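Local coordinates for MccB protein (Escherichia coli, PDB 6OM4) that probably uses ATP to adenylate the N-formylated peptide MccA, a step in making the phosphoramidate Trojan-horse antibiotic microcin C7, at residues A[123-129]-A[157-161]; A[131-136]-A[178-182]; A[239-244]-A[288-294]. All coordinates share one frame; numbering follows the deposited sequence.

Contact 1: A[123-129]-A[157-161]; sequences CGGIGNH and RQVLF. With ND7 (5'-O-[(S)-amino(hydroxy)phosphoryl]adenosine), chain M; POP (pyrophosphate 2-), chain G.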
ATOM      1  N   CYS A 123      -2.317   8.669  14.240  1.00 18.59           N
ATOM      2  CA  CYS A 123      -1.098   9.376  13.808  1.00 17.62           C
ATOM      3  C   CYS A 123       0.121   8.950  14.633  1.00 15.87           C
ATOM      4  O   CYS A 123       1.013   9.741  14.901  1.00 15.93           O
ATOM      5  CB  CYS A 123      -1.304  10.880  13.934  1.00 18.72           C
ATOM      6  SG  CYS A 123      -2.437  11.549  12.683  1.00 21.78           S
ATOM      7  N   GLY A 124       0.201   7.663  14.937  1.00 14.81           N
ATOM      8  CA  GLY A 124       1.335   7.077  15.602  1.00 15.11           C
ATOM      9  C   GLY A 124       2.280   6.412  14.619  1.00 14.02           C
ATOM     10  O   GLY A 124       2.554   6.959  13.527  1.00 13.63           O
ATOM     11  N   GLY A 125       2.764   5.208  14.960  1.00 14.11           N
ATOM     12  CA  GLY A 125       3.814   4.576  14.147  1.00 14.11           C
ATOM     13  C   GLY A 125       3.354   4.319  12.714  1.00 13.22           C
ATOM     14  O   GLY A 125       4.014   4.640  11.691  1.00 13.56           O
ATOM     15  N   ILE A 126       2.219   3.637  12.605  1.00 13.44           N
ATOM     16  CA  ILE A 126       1.705   3.334  11.284  1.00 14.21           C
ATOM     17  C   ILE A 126       1.320   4.625  10.559  1.00 14.34           C
ATOM     18  O   ILE A 126       1.671   4.834   9.375  1.00 14.64           O
ATOM     19  CB  ILE A 126       0.542   2.337  11.361  1.00 14.93           C
ATOM     20  CG1 ILE A 126       1.009   0.987  11.915  1.00 15.38           C
ATOM     21  CG2 ILE A 126      -0.185   2.235  10.030  1.00 15.11           C
ATOM     22  CD1 ILE A 126       2.029   0.247  11.113  1.00 15.33           C
ATOM     23  N   GLY A 127       0.607   5.503  11.242  1.00 14.73           N
ATOM     24  CA  GLY A 127       0.120   6.725  10.628  1.00 15.46           C
ATOM     25  C   GLY A 127       1.228   7.618  10.093  1.00 13.85           C
ATOM     26  O   GLY A 127       1.109   8.234   9.021  1.00 14.59           O
ATOM     27  N   ASN A 128       2.328   7.740  10.841  1.00 14.46           N
ATOM     28  CA  ASN A 128       3.459   8.506  10.424  1.00 14.19           C
ATOM     29  C   ASN A 128       3.976   8.006   9.063  1.00 14.21           C
ATOM     30  O   ASN A 128       4.206   8.772   8.155  1.00 14.84           O
ATOM     31  CB  ASN A 128       4.623   8.417  11.410  1.00 16.03           C
ATOM     32  CG  ASN A 128       4.681   9.545  12.419  1.00 17.79           C
ATOM     33  OD1 ASN A 128       5.658  10.291  12.448  1.00 16.16           O
ATOM     34  ND2 ASN A 128       3.693   9.637  13.285  1.00 15.74           N
ATOM     35  N   HIS A 129       4.197   6.704   8.960  1.00 13.63           N
ATOM     36  CA  HIS A 129       4.861   6.159   7.814  1.00 13.05           C
ATOM     37  C   HIS A 129       3.935   6.154   6.600  1.00 13.83           C
ATOM     38  O   HIS A 129       4.391   6.467   5.502  1.00 14.76           O
ATOM     39  CB  HIS A 129       5.401   4.762   8.101  1.00 13.60           C
ATOM     40  CG  HIS A 129       6.800   4.819   8.619  1.00 14.85           C
ATOM     41  ND1 HIS A 129       7.118   4.995   9.948  1.00 18.00           N
ATOM     42  CD2 HIS A 129       7.958   4.788   7.960  1.00 15.11           C
ATOM     43  CE1 HIS A 129       8.434   5.047  10.071  1.00 14.64           C
ATOM     44  NE2 HIS A 129       8.969   4.932   8.870  1.00 17.85           N
ATOM     45  N   ARG A 157       9.778   4.837  16.209  1.00 18.19           N
ATOM     46  CA  ARG A 157       8.957   4.447  15.030  1.00 20.07           C
ATOM     47  C   ARG A 157       8.358   5.661  14.285  1.00 18.54           C
ATOM     48  O   ARG A 157       8.083   5.567  13.056  1.00 17.69           O
ATOM     49  CB  ARG A 157       7.765   3.571  15.472  1.00 22.58           C
ATOM     50  CG  ARG A 157       8.143   2.318  16.263  1.00 28.35           C
ATOM     51  CD  ARG A 157       7.074   1.777  17.222  1.00 30.92           C
ATOM     52  NE  ARG A 157       6.037   2.743  17.591  1.00 31.39           N
ATOM     53  CZ  ARG A 157       5.822   3.294  18.784  1.00 34.73           C
ATOM     54  NH1 ARG A 157       6.811   3.747  19.575  1.00 28.56           N
ATOM     55  NH2 ARG A 157       4.555   3.351  19.158  1.00 24.75           N
ATOM     56  N   GLN A 158       8.111   6.775  15.000  1.00 15.63           N
ATOM     57  CA  GLN A 158       7.231   7.844  14.530  1.00 16.07           C
ATOM     58  C   GLN A 158       8.125   8.894  13.882  1.00 16.24           C
ATOM     59  O   GLN A 158       8.503   9.876  14.494  1.00 16.91           O
ATOM     60  CB  GLN A 158       6.321   8.345  15.657  1.00 15.71           C
ATOM     61  CG  GLN A 158       5.429   7.220  16.157  1.00 15.47           C
ATOM     62  CD  GLN A 158       4.397   7.461  17.233  1.00 17.08           C
ATOM     63  OE1 GLN A 158       3.953   8.573  17.471  1.00 16.52           O
ATOM     64  NE2 GLN A 158       4.055   6.398  17.949  1.00 18.49           N
ATOM     65  N   VAL A 159       8.482   8.590  12.630  1.00 14.50           N
ATOM     66  CA  VAL A 159       9.637   9.092  11.945  1.00 15.77           C
ATOM     67  C   VAL A 159       9.539  10.594  11.678  1.00 14.71           C
ATOM     68  O   VAL A 159      10.532  11.215  11.472  1.00 16.07           O
ATOM     69  CB  VAL A 159       9.871   8.290  10.647  1.00 16.22           C
ATOM     70  CG1 VAL A 159       8.761   8.460   9.627  1.00 16.27           C
ATOM     71  CG2 VAL A 159      11.225   8.617  10.060  1.00 17.79           C
ATOM     72  N   LEU A 160       8.324  11.157  11.661  1.00 15.09           N
ATOM     73  CA  LEU A 160       8.215  12.580  11.401  1.00 15.04           C
ATOM     74  C   LEU A 160       8.458  13.449  12.634  1.00 15.89           C
ATOM     75  O   LEU A 160       8.627  14.706  12.458  1.00 17.67           O
ATOM     76  CB  LEU A 160       6.849  12.863  10.823  1.00 15.35           C
ATOM     77  CG  LEU A 160       6.506  12.112   9.543  1.00 15.77           C
ATOM     78  CD1 LEU A 160       5.091  12.449   9.149  1.00 17.80           C
ATOM     79  CD2 LEU A 160       7.487  12.447   8.432  1.00 17.01           C
ATOM     80  N   PHE A 161       8.697  12.829  13.800  1.00 15.13           N
ATOM     81  CA  PHE A 161       8.831  13.543  15.063  1.00 15.93           C
ATOM     82  C   PHE A 161      10.311  13.634  15.454  1.00 17.33           C
ATOM     83  O   PHE A 161      11.066  12.699  15.290  1.00 17.67           O
ATOM     84  CB  PHE A 161       8.029  12.892  16.190  1.00 15.24           C
ATOM     85  CG  PHE A 161       6.544  12.728  15.945  1.00 14.57           C
ATOM     86  CD1 PHE A 161       5.874  13.588  15.109  1.00 17.15           C
ATOM     87  CD2 PHE A 161       5.825  11.727  16.586  1.00 16.42           C
ATOM     88  CE1 PHE A 161       4.509  13.436  14.884  1.00 17.03           C
ATOM     89  CE2 PHE A 161       4.469  11.554  16.337  1.00 17.23           C
ATOM     90  CZ  PHE A 161       3.816  12.417  15.502  1.00 16.03           C
TER
HETATM   91  O1A ND7 M 101       0.394   3.326  19.302  1.00 18.83           O
HETATM   92  PA  ND7 M 101       0.662   3.483  17.833  1.00 21.34           P
HETATM   93  O2A ND7 M 101       2.098   3.742  17.397  1.00 18.94           O
HETATM   94  N3A ND7 M 101       0.123   2.019  17.160  1.00 19.66           N
HETATM   95  O5' ND7 M 101      -0.193   4.634  17.158  1.00 19.54           O
HETATM   96  C5' ND7 M 101      -1.632   4.591  17.407  1.00 18.94           C
HETATM   97  C4' ND7 M 101      -2.120   6.048  17.203  1.00 18.87           C
HETATM   98  C3' ND7 M 101      -1.665   6.903  18.434  1.00 18.23           C
HETATM   99  O3' ND7 M 101      -1.053   8.078  18.066  1.00 18.79           O
HETATM  100  C2' ND7 M 101      -3.023   7.004  19.250  1.00 18.55           C
HETATM  101  O2' ND7 M 101      -3.119   8.317  19.927  1.00 18.01           O
HETATM  102  C1' ND7 M 101      -3.994   6.931  18.330  1.00 19.28           C
HETATM  103  O4' ND7 M 101      -3.413   5.990  17.145  1.00 18.64           O
HETATM  104  N9  ND7 M 101      -5.226   6.306  18.719  1.00 19.55           N
HETATM  105  C4  ND7 M 101      -6.474   6.823  18.541  1.00 20.43           C
HETATM  106  C5  ND7 M 101      -7.357   5.922  19.019  1.00 18.93           C
HETATM  107  N7  ND7 M 101      -6.667   4.851  19.476  1.00 19.55           N
HETATM  108  C8  ND7 M 101      -5.387   5.095  19.272  1.00 20.72           C
HETATM  109  N3  ND7 M 101      -6.885   7.996  18.015  1.00 21.24           N
HETATM  110  C2  ND7 M 101      -8.158   8.250  17.956  1.00 23.10           C
HETATM  111  N1  ND7 M 101      -9.056   7.384  18.438  1.00 22.75           N
HETATM  112  C6  ND7 M 101      -8.697   6.238  18.951  1.00 21.26           C
HETATM  113  N6  ND7 M 101      -9.693   5.316  19.468  1.00 21.89           N
HETATM  114  P1  POP G 403       2.806   3.839  22.381  1.00 17.86           P
HETATM  115  O1  POP G 403       4.170   3.211  22.095  1.00 17.92           O
HETATM  116  O2  POP G 403       1.641   2.916  22.068  1.00 18.29           O
HETATM  117  O3  POP G 403       2.664   4.525  23.733  1.00 18.78           O
HETATM  118  O   POP G 403       2.800   5.004  21.279  1.00 17.19           O
HETATM  119  P2  POP G 403       1.525   5.948  20.894  1.00 16.60           P
HETATM  120  O4  POP G 403       1.597   6.154  19.410  1.00 18.34           O
HETATM  121  O5  POP G 403       0.265   5.281  21.342  1.00 16.54           O
HETATM  122  O6  POP G 403       1.762   7.252  21.522  1.00 15.64           O

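Contact 2: A[131-136]-A[178-182]; sequences SVILAT and LLKRN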
ATOM      1  N   SER A 131       1.283   8.237   6.070  1.00 13.30           N
ATOM      2  CA  SER A 131       1.016   9.623   5.646  1.00 14.07           C
ATOM      3  C   SER A 131       2.147  10.189   4.772  1.00 15.32           C
ATOM      4  O   SER A 131       1.870  10.874   3.788  1.00 13.97           O
ATOM      5  CB  SER A 131       0.682  10.534   6.818  1.00 14.96           C
ATOM      6  OG  SER A 131       1.829  10.818   7.606  1.00 14.82           O
ATOM      7  N   VAL A 132       3.419   9.960   5.129  1.00 13.40           N
ATOM      8  CA  VAL A 132       4.482  10.588   4.403  1.00 14.64           C
ATOM      9  C   VAL A 132       4.625   9.921   3.026  1.00 14.77           C
ATOM     10  O   VAL A 132       4.934  10.581   2.051  1.00 15.52           O
ATOM     11  CB  VAL A 132       5.803  10.618   5.193  1.00 14.27           C
ATOM     12  CG1 VAL A 132       6.452   9.233   5.362  1.00 15.52           C
ATOM     13  CG2 VAL A 132       6.741  11.604   4.541  1.00 15.28           C
ATOM     14  N   ILE A 133       4.410   8.614   2.942  1.00 13.02           N
ATOM     15  CA  ILE A 133       4.435   7.990   1.617  1.00 13.18           C
ATOM     16  C   ILE A 133       3.344   8.606   0.746  1.00 13.71           C
ATOM     17  O   ILE A 133       3.571   8.917  -0.449  1.00 14.55           O
ATOM     18  CB  ILE A 133       4.250   6.458   1.713  1.00 12.92           C
ATOM     19  CG1 ILE A 133       5.465   5.825   2.382  1.00 13.36           C
ATOM     20  CG2 ILE A 133       3.998   5.887   0.336  1.00 13.46           C
ATOM     21  CD1 ILE A 133       5.235   4.464   2.956  1.00 14.15           C
ATOM     22  N   LEU A 134       2.133   8.733   1.292  1.00 13.23           N
ATOM     23  CA  LEU A 134       1.025   9.206   0.479  1.00 13.73           C
ATOM     24  C   LEU A 134       1.275  10.669   0.077  1.00 14.26           C
ATOM     25  O   LEU A 134       1.028  11.051  -1.074  1.00 13.30           O
ATOM     26  CB  LEU A 134      -0.311   9.032   1.217  1.00 14.70           C
ATOM     27  CG  LEU A 134      -0.719   7.598   1.581  1.00 15.48           C
ATOM     28  CD1 LEU A 134      -2.147   7.581   2.154  1.00 16.79           C
ATOM     29  CD2 LEU A 134      -0.666   6.668   0.363  1.00 15.63           C
ATOM     30  N   ALA A 135       1.766  11.496   1.007  1.00 14.90           N
ATOM     31  CA  ALA A 135       2.004  12.897   0.714  1.00 15.08           C
ATOM     32  C   ALA A 135       3.047  13.016  -0.401  1.00 15.93           C
ATOM     33  O   ALA A 135       2.888  13.773  -1.347  1.00 17.35           O
ATOM     34  CB  ALA A 135       2.439  13.622   1.963  1.00 16.05           C
ATOM     35  N   THR A 136       4.134  12.240  -0.312  1.00 15.38           N
ATOM     36  CA  THR A 136       5.183  12.436  -1.266  1.00 16.04           C
ATOM     37  C   THR A 136       4.870  11.738  -2.594  1.00 16.91           C
ATOM     38  O   THR A 136       5.533  12.058  -3.562  1.00 18.23           O
ATOM     39  CB  THR A 136       6.543  12.033  -0.700  1.00 15.41           C
ATOM     40  OG1 THR A 136       6.482  10.661  -0.320  1.00 16.07           O
ATOM     41  CG2 THR A 136       6.906  12.881   0.495  1.00 15.21           C
ATOM     42  N   LEU A 178       4.643  17.018   6.626  1.00 17.31           N
ATOM     43  CA  LEU A 178       4.121  16.598   5.359  1.00 16.13           C
ATOM     44  C   LEU A 178       4.240  17.773   4.392  1.00 16.33           C
ATOM     45  O   LEU A 178       4.633  17.610   3.264  1.00 17.26           O
ATOM     46  CB  LEU A 178       2.658  16.138   5.471  1.00 16.00           C
ATOM     47  CG  LEU A 178       2.376  14.806   6.188  1.00 16.88           C
ATOM     48  CD1 LEU A 178       0.932  14.401   5.978  1.00 18.25           C
ATOM     49  CD2 LEU A 178       3.311  13.708   5.710  1.00 16.57           C
ATOM     50  N   LEU A 179       3.872  18.976   4.845  1.00 16.30           N
ATOM     51  CA  LEU A 179       3.892  20.141   3.959  1.00 17.97           C
ATOM     52  C   LEU A 179       5.336  20.593   3.694  1.00 17.29           C
ATOM     53  O   LEU A 179       5.621  21.199   2.660  1.00 18.54           O
ATOM     54  CB  LEU A 179       3.027  21.250   4.547  1.00 18.80           C
ATOM     55  CG  LEU A 179       1.525  20.972   4.536  1.00 20.65           C
ATOM     56  CD1 LEU A 179       0.747  22.105   5.205  1.00 22.72           C
ATOM     57  CD2 LEU A 179       0.993  20.769   3.126  1.00 21.85           C
ATOM     58  N   LYS A 180       6.281  20.252   4.575  1.00 16.87           N
ATOM     59  CA  LYS A 180       7.677  20.543   4.253  1.00 18.72           C
ATOM     60  C   LYS A 180       8.185  19.659   3.110  1.00 19.27           C
ATOM     61  O   LYS A 180       9.155  20.033   2.424  1.00 18.28           O
ATOM     62  CB  LYS A 180       8.579  20.351   5.460  1.00 19.55           C
ATOM     63  CG  LYS A 180       8.478  21.509   6.435  1.00 21.44           C
ATOM     64  CD  LYS A 180       9.042  21.156   7.790  1.00 25.15           C
ATOM     65  CE  LYS A 180      10.432  20.544   7.744  1.00 29.58           C
ATOM     66  NZ  LYS A 180      11.039  20.452   9.100  1.00 31.70           N
ATOM     67  N   ARG A 181       7.590  18.462   2.983  1.00 17.46           N
ATOM     68  CA  ARG A 181       7.977  17.466   2.001  1.00 17.46           C
ATOM     69  C   ARG A 181       7.233  17.615   0.682  1.00 16.90           C
ATOM     70  O   ARG A 181       7.834  17.318  -0.362  1.00 17.47           O
ATOM     71  CB  ARG A 181       7.796  16.066   2.585  1.00 16.06           C
ATOM     72  CG  ARG A 181       8.918  15.754   3.554  1.00 16.77           C
ATOM     73  CD  ARG A 181       8.622  14.589   4.466  1.00 17.07           C
ATOM     74  NE  ARG A 181       9.780  14.322   5.320  1.00 17.63           N
ATOM     75  CZ  ARG A 181      10.134  15.016   6.396  1.00 18.84           C
ATOM     76  NH1 ARG A 181       9.383  16.013   6.839  1.00 17.60           N
ATOM     77  NH2 ARG A 181      11.241  14.701   7.056  1.00 18.10           N
ATOM     78  N   ASN A 182       5.972  18.022   0.737  1.00 17.12           N
ATOM     79  CA  ASN A 182       5.182  18.267  -0.461  1.00 17.58           C
ATOM     80  C   ASN A 182       4.206  19.426  -0.211  1.00 18.29           C
ATOM     81  O   ASN A 182       3.147  19.250   0.383  1.00 21.69           O
ATOM     82  CB  ASN A 182       4.450  17.014  -0.945  1.00 18.63           C
ATOM     83  CG  ASN A 182       3.923  17.179  -2.343  1.00 18.34           C
ATOM     84  OD1 ASN A 182       3.845  18.313  -2.824  1.00 18.37           O
ATOM     85  ND2 ASN A 182       3.660  16.067  -3.018  1.00 17.67           N
TER

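Contact 3: A[239-244]-A[288-294]; sequences YVNDIA and PATFAPV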
ATOM      1  N   TYR A 239       0.485  -4.322  13.734  1.00 13.52           N
ATOM      2  CA  TYR A 239       1.350  -5.426  14.119  1.00 13.82           C
ATOM      3  C   TYR A 239       0.727  -6.124  15.328  1.00 13.96           C
ATOM      4  O   TYR A 239       0.027  -5.509  16.136  1.00 15.31           O
ATOM      5  CB  TYR A 239       2.778  -4.945  14.419  1.00 14.33           C
ATOM      6  CG  TYR A 239       2.780  -3.645  15.175  1.00 14.62           C
ATOM      7  CD1 TYR A 239       2.585  -3.604  16.553  1.00 16.33           C
ATOM      8  CD2 TYR A 239       2.848  -2.459  14.488  1.00 15.27           C
ATOM      9  CE1 TYR A 239       2.497  -2.384  17.215  1.00 17.10           C
ATOM     10  CE2 TYR A 239       2.820  -1.250  15.138  1.00 17.75           C
ATOM     11  CZ  TYR A 239       2.588  -1.207  16.499  1.00 18.50           C
ATOM     12  OH  TYR A 239       2.549   0.036  17.074  1.00 20.06           O
ATOM     13  N   VAL A 240       1.005  -7.421  15.425  1.00 12.94           N
ATOM     14  CA  VAL A 240       0.792  -8.161  16.610  1.00 13.84           C
ATOM     15  C   VAL A 240       2.191  -8.508  17.120  1.00 12.91           C
ATOM     16  O   VAL A 240       2.848  -9.402  16.577  1.00 14.26           O
ATOM     17  CB  VAL A 240      -0.064  -9.424  16.403  1.00 13.52           C
ATOM     18  CG1 VAL A 240      -0.431  -9.990  17.756  1.00 14.79           C
ATOM     19  CG2 VAL A 240      -1.319  -9.127  15.608  1.00 14.23           C
ATOM     20  N   ASN A 241       2.663  -7.708  18.084  1.00 13.43           N
ATOM     21  CA  ASN A 241       4.044  -7.760  18.534  1.00 13.93           C
ATOM     22  C   ASN A 241       4.975  -7.732  17.307  1.00 14.18           C
ATOM     23  O   ASN A 241       5.015  -6.736  16.540  1.00 13.87           O
ATOM     24  CB  ASN A 241       4.259  -8.931  19.514  1.00 14.14           C
ATOM     25  CG  ASN A 241       3.618  -8.708  20.870  1.00 15.22           C
ATOM     26  OD1 ASN A 241       3.332  -9.656  21.624  1.00 17.23           O
ATOM     27  ND2 ASN A 241       3.415  -7.464  21.215  1.00 10.38           N
ATOM     28  N   ASP A 242       5.709  -8.833  17.071  1.00 15.11           N
ATOM     29  CA  ASP A 242       6.777  -8.923  16.072  1.00 15.85           C
ATOM     30  C   ASP A 242       6.279  -9.315  14.667  1.00 14.12           C
ATOM     31  O   ASP A 242       7.104  -9.468  13.763  1.00 15.11           O
ATOM     32  CB  ASP A 242       7.823  -9.935  16.559  1.00 18.13           C
ATOM     33  CG  ASP A 242       7.217 -11.214  17.112  1.00 23.05           C
ATOM     34  OD1 ASP A 242       6.818 -12.031  16.330  1.00 24.19           O
ATOM     35  OD2 ASP A 242       7.100 -11.343  18.347  1.00 30.07           O
ATOM     36  N   ILE A 243       4.973  -9.489  14.468  1.00 12.68           N
ATOM     37  CA  ILE A 243       4.390  -9.763  13.156  1.00 12.92           C
ATOM     38  C   ILE A 243       3.777  -8.489  12.591  1.00 13.24           C
ATOM     39  O   ILE A 243       2.838  -7.939  13.155  1.00 13.91           O
ATOM     40  CB  ILE A 243       3.324 -10.871  13.202  1.00 14.22           C
ATOM     41  CG1 ILE A 243       3.888 -12.196  13.714  1.00 15.51           C
ATOM     42  CG2 ILE A 243       2.696 -11.023  11.837  1.00 15.87           C
ATOM     43  CD1 ILE A 243       2.799 -13.246  13.920  1.00 15.99           C
ATOM     44  N   ALA A 244       4.257  -8.083  11.416  1.00 11.91           N
ATOM     45  CA  ALA A 244       3.687  -6.944  10.680  1.00 12.38           C
ATOM     46  C   ALA A 244       2.383  -7.409  10.024  1.00 13.32           C
ATOM     47  O   ALA A 244       2.372  -8.494   9.461  1.00 14.11           O
ATOM     48  CB  ALA A 244       4.673  -6.489   9.641  1.00 12.61           C
ATOM     49  N   PRO A 288       2.294  -3.465  23.181  1.00 18.96           N
ATOM     50  CA  PRO A 288       2.958  -4.241  22.148  1.00 19.00           C
ATOM     51  C   PRO A 288       4.476  -4.154  22.296  1.00 18.93           C
ATOM     52  O   PRO A 288       5.003  -3.095  22.673  1.00 18.93           O
ATOM     53  CB  PRO A 288       2.596  -3.522  20.852  1.00 19.06           C
ATOM     54  CG  PRO A 288       1.320  -2.847  21.154  1.00 18.76           C
ATOM     55  CD  PRO A 288       1.283  -2.557  22.634  1.00 18.85           C
ATOM     56  N   ALA A 289       5.163  -5.226  21.960  1.00 20.04           N
ATOM     57  CA  ALA A 289       6.607  -5.121  21.827  1.00 22.07           C
ATOM     58  C   ALA A 289       6.944  -4.452  20.462  1.00 23.97           C
ATOM     59  O   ALA A 289       7.320  -5.071  19.528  1.00 27.90           O
ATOM     60  CB  ALA A 289       7.162  -6.482  22.072  1.00 21.61           C
ATOM     61  N   THR A 290       6.770  -3.116  20.378  1.00 29.41           N
ATOM     62  CA  THR A 290       6.945  -2.415  19.063  1.00 28.99           C
ATOM     63  C   THR A 290       8.423  -2.550  18.656  1.00 28.28           C
ATOM     64  O   THR A 290       9.305  -2.659  19.499  1.00 25.26           O
ATOM     65  CB  THR A 290       6.461  -0.957  19.065  1.00 34.52           C
ATOM     66  OG1 THR A 290       7.208  -0.184  19.999  1.00 30.83           O
ATOM     67  CG2 THR A 290       4.993  -0.815  19.378  1.00 32.38           C
ATOM     68  N   PHE A 291       8.668  -2.653  17.349  1.00 22.10           N
ATOM     69  CA  PHE A 291      10.007  -2.611  16.788  1.00 18.92           C
ATOM     70  C   PHE A 291       9.926  -1.863  15.453  1.00 15.59           C
ATOM     71  O   PHE A 291       9.064  -2.228  14.677  1.00 13.10           O
ATOM     72  CB  PHE A 291      10.351  -4.086  16.658  1.00 24.60           C
ATOM     73  CG  PHE A 291      11.716  -4.413  16.136  1.00 20.73           C
ATOM     74  CD1 PHE A 291      12.818  -3.747  16.627  1.00 23.39           C
ATOM     75  CD2 PHE A 291      11.872  -5.425  15.215  1.00 21.37           C
ATOM     76  CE1 PHE A 291      14.082  -4.101  16.193  1.00 23.14           C
ATOM     77  CE2 PHE A 291      13.138  -5.774  14.778  1.00 22.58           C
ATOM     78  CZ  PHE A 291      14.226  -5.103  15.274  1.00 21.62           C
ATOM     79  N   ALA A 292      10.685  -0.775  15.228  1.00 13.05           N
ATOM     80  CA  ALA A 292      10.463   0.044  14.017  1.00 14.07           C
ATOM     81  C   ALA A 292      10.405  -0.812  12.754  1.00 13.37           C
ATOM     82  O   ALA A 292       9.562  -0.551  11.885  1.00 14.17           O
ATOM     83  CB  ALA A 292      11.510   1.127  13.882  1.00 15.01           C
ATOM     84  N   PRO A 293      11.303  -1.795  12.534  1.00 12.95           N
ATOM     85  CA  PRO A 293      11.248  -2.573  11.289  1.00 12.41           C
ATOM     86  C   PRO A 293       9.878  -3.221  11.040  1.00 12.29           C
ATOM     87  O   PRO A 293       9.412  -3.235   9.902  1.00 12.04           O
ATOM     88  CB  PRO A 293      12.340  -3.615  11.473  1.00 11.88           C
ATOM     89  CG  PRO A 293      13.377  -2.912  12.340  1.00 13.19           C
ATOM     90  CD  PRO A 293      12.549  -2.062  13.293  1.00 13.02           C
ATOM     91  N   VAL A 294       9.225  -3.713  12.102  1.00 13.49           N
ATOM     92  CA  VAL A 294       7.875  -4.344  11.978  1.00 13.13           C
ATOM     93  C   VAL A 294       6.835  -3.289  11.595  1.00 12.82           C
ATOM     94  O   VAL A 294       6.042  -3.423  10.642  1.00 12.87           O
ATOM     95  CB  VAL A 294       7.527  -5.081  13.279  1.00 14.08           C
ATOM     96  CG1 VAL A 294       6.080  -5.528  13.249  1.00 14.36           C
ATOM     97  CG2 VAL A 294       8.469  -6.273  13.492  1.00 14.44           C
TER

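Contact 1: A[123-129]-A[157-161]
The amide of Asn128 stands over the ring of Phe161, OD1 above the ring centre and the two planes 89° apart, with Asn128 ND2 3.6 Å from Phe161 CZ. The same oxygen holds the type I turn Gln158 to Phe161: Leu160 N donates to Asn128 OD1 at 2.9 Å, lying in the carbonyl plane. ND2 turns back and donates to Gly124 O, approaching from above that carbonyl plane, while Asn128 N gives the oxygen a second bond. Asparagine suits this buried place because one amide serves both the turn and the start of the helix. Beside it, Val159 CG1 packs over a face of the His129 imidazole, a CH-pi contact 3.7 Å from the ring centroid; Arg157 O lies at the ring edge.

Toward the active site, Gln158 extends beyond CG along Gly124, its CD 3.5 Å from Gly124 CA, and NE2 donates to pyrophosphate O4 at 2.9 Å. Lacking a side chain, Gly124 lets the nucleotide O5' come within 3.3 Å of its CA. Gly125 N bonds O2A of the nucleotide almost straight (168°), and Arg157 NH2 bridges O2A and the pyrophosphate.

The turn is consistent with the glycine-rich loop of Rossmann-type folds: it leads from strand 117-121 into helix 125-136, with helix 170-181 packing on Asn128 and Phe161 and helix 292-311 on His129.

Contact 2: A[131-136]-A[178-182]
Leu178 is the first residue of 178-182 to meet helix 125-136, and its CD2 methyl does most of the touching. Its CG lies anti to the carbonyl carbon (chi1 -71°), which swings the branch across to the facing helix. There CD2 rests 3.6 Å from Val132 CA and 3.8 Å from Ala135 CB, while CD1 lies against Ser131. The small alanine lets the leucine approach the helix backbone closely, and Ser131 can border the methyls because its OG bonds back to Gly127 O, within its own helix.

Three residues on, Arg181 contributes its aliphatic part. The stem runs past Val132, Arg181 CD 3.5 Å from Val132 CG2, the two side chains crossing obliquely, and Arg181 CB lies 3.9 Å from Thr136 CG2. The charged end is engaged by Glu177 in a salt bridge. Thr136, for its part, presents a methyl to the arginine and sends OG1 back to Val132 O at 2.8 Å, from the face of that carbonyl opposite to the one used by Thr136 N.

Asn182, the last residue of the segment, closes the contact. With CG anti to the backbone N (chi1 -166°), its ND2 reaches Ala135 O at 2.9 Å, tilted 24° from the carbonyl plane. ND2 also bonds Tyr92 OH, and OD1 takes the amide of Glu184.

The chemistry is thus graded: apolar packing around Leu178 gives way to the stem of an exposed arginine, and a single directional bond pins the C-terminal turn of helix 125-136 to Asn182.

Contact 3: A[239-244]-A[288-294]
Val294 fills the angle between Tyr239 and Ala244 in the tightly packed part of the contact. Its CG1, anti to the backbone N (chi1 171°), comes 3.6 Å from Tyr239 CB and 4.0 Å from Ala244 CB, while CG2 sits 3.5 Å from Asp242 O. A beta-branched residue suits the site, since its two methyls divide the work: one enters between the strand side chains and the other covers the turn. Ala244 is small enough for its CB to come 3.5 Å from Val294 O, so strand and helix backbones run close together here. The buried Tyr239 ring packs just as closely: Pro288 CB meets its edge, in the ring plane, 3.8 Å from CE1, and Thr290 turns its methyl to the phenol, CG2 lying 3.5 Å from Tyr239 OH.

The looser, more solvent-exposed side is the type II' turn Val240 to Ile243, which joins strands 234-240 and 243-250 into a hairpin. Exposed Ala289 lies alongside Asn241, their CA atoms 4.9 Å apart. Asn241 holds the second position of the turn with positive phi (49°), a conformation glycine adopts most easily and asparagine more readily than most other residues. Next to it, Asp242 O is bonded by Ser327 OG.

Apolar contacts therefore do the clear work, seating the first turn of helix 292-311 against the hairpin. The hydroxyl of Tyr239 comes up to the phosphoramidate of the nucleotide, and its side chain packs on the backbone of the bound peptide. Hydrocarbon packing by Pro288, Thr290 and Val294 probably helps hold Tyr239, a residue of the ATP site.

Overall arrangement
All three contacts belong to the ThiF-family part of the chain; contacts 1 and 3 line its nucleotide site and contact 2 lies behind it. Contacts 1 and 2 share helix 125-136, their centres 12 Å apart; their segments alternate along the chain, and Leu160 bridges the two. Contact 3 comes later in sequence, its centre 13 Å from that of contact 1, and touches it where Arg157 lies against Thr290 and Ala292. Contacts 2 and 3 do not touch, their centres being 24 Å apart. Contact 1 is thus the middle member, touching both others. Contact 3 adds helix 292-311 and hairpin strands 234-240 and 243-250, which share a mixed sheet with strand 117-121; contacts 1 and 3 both meet the bound peptide.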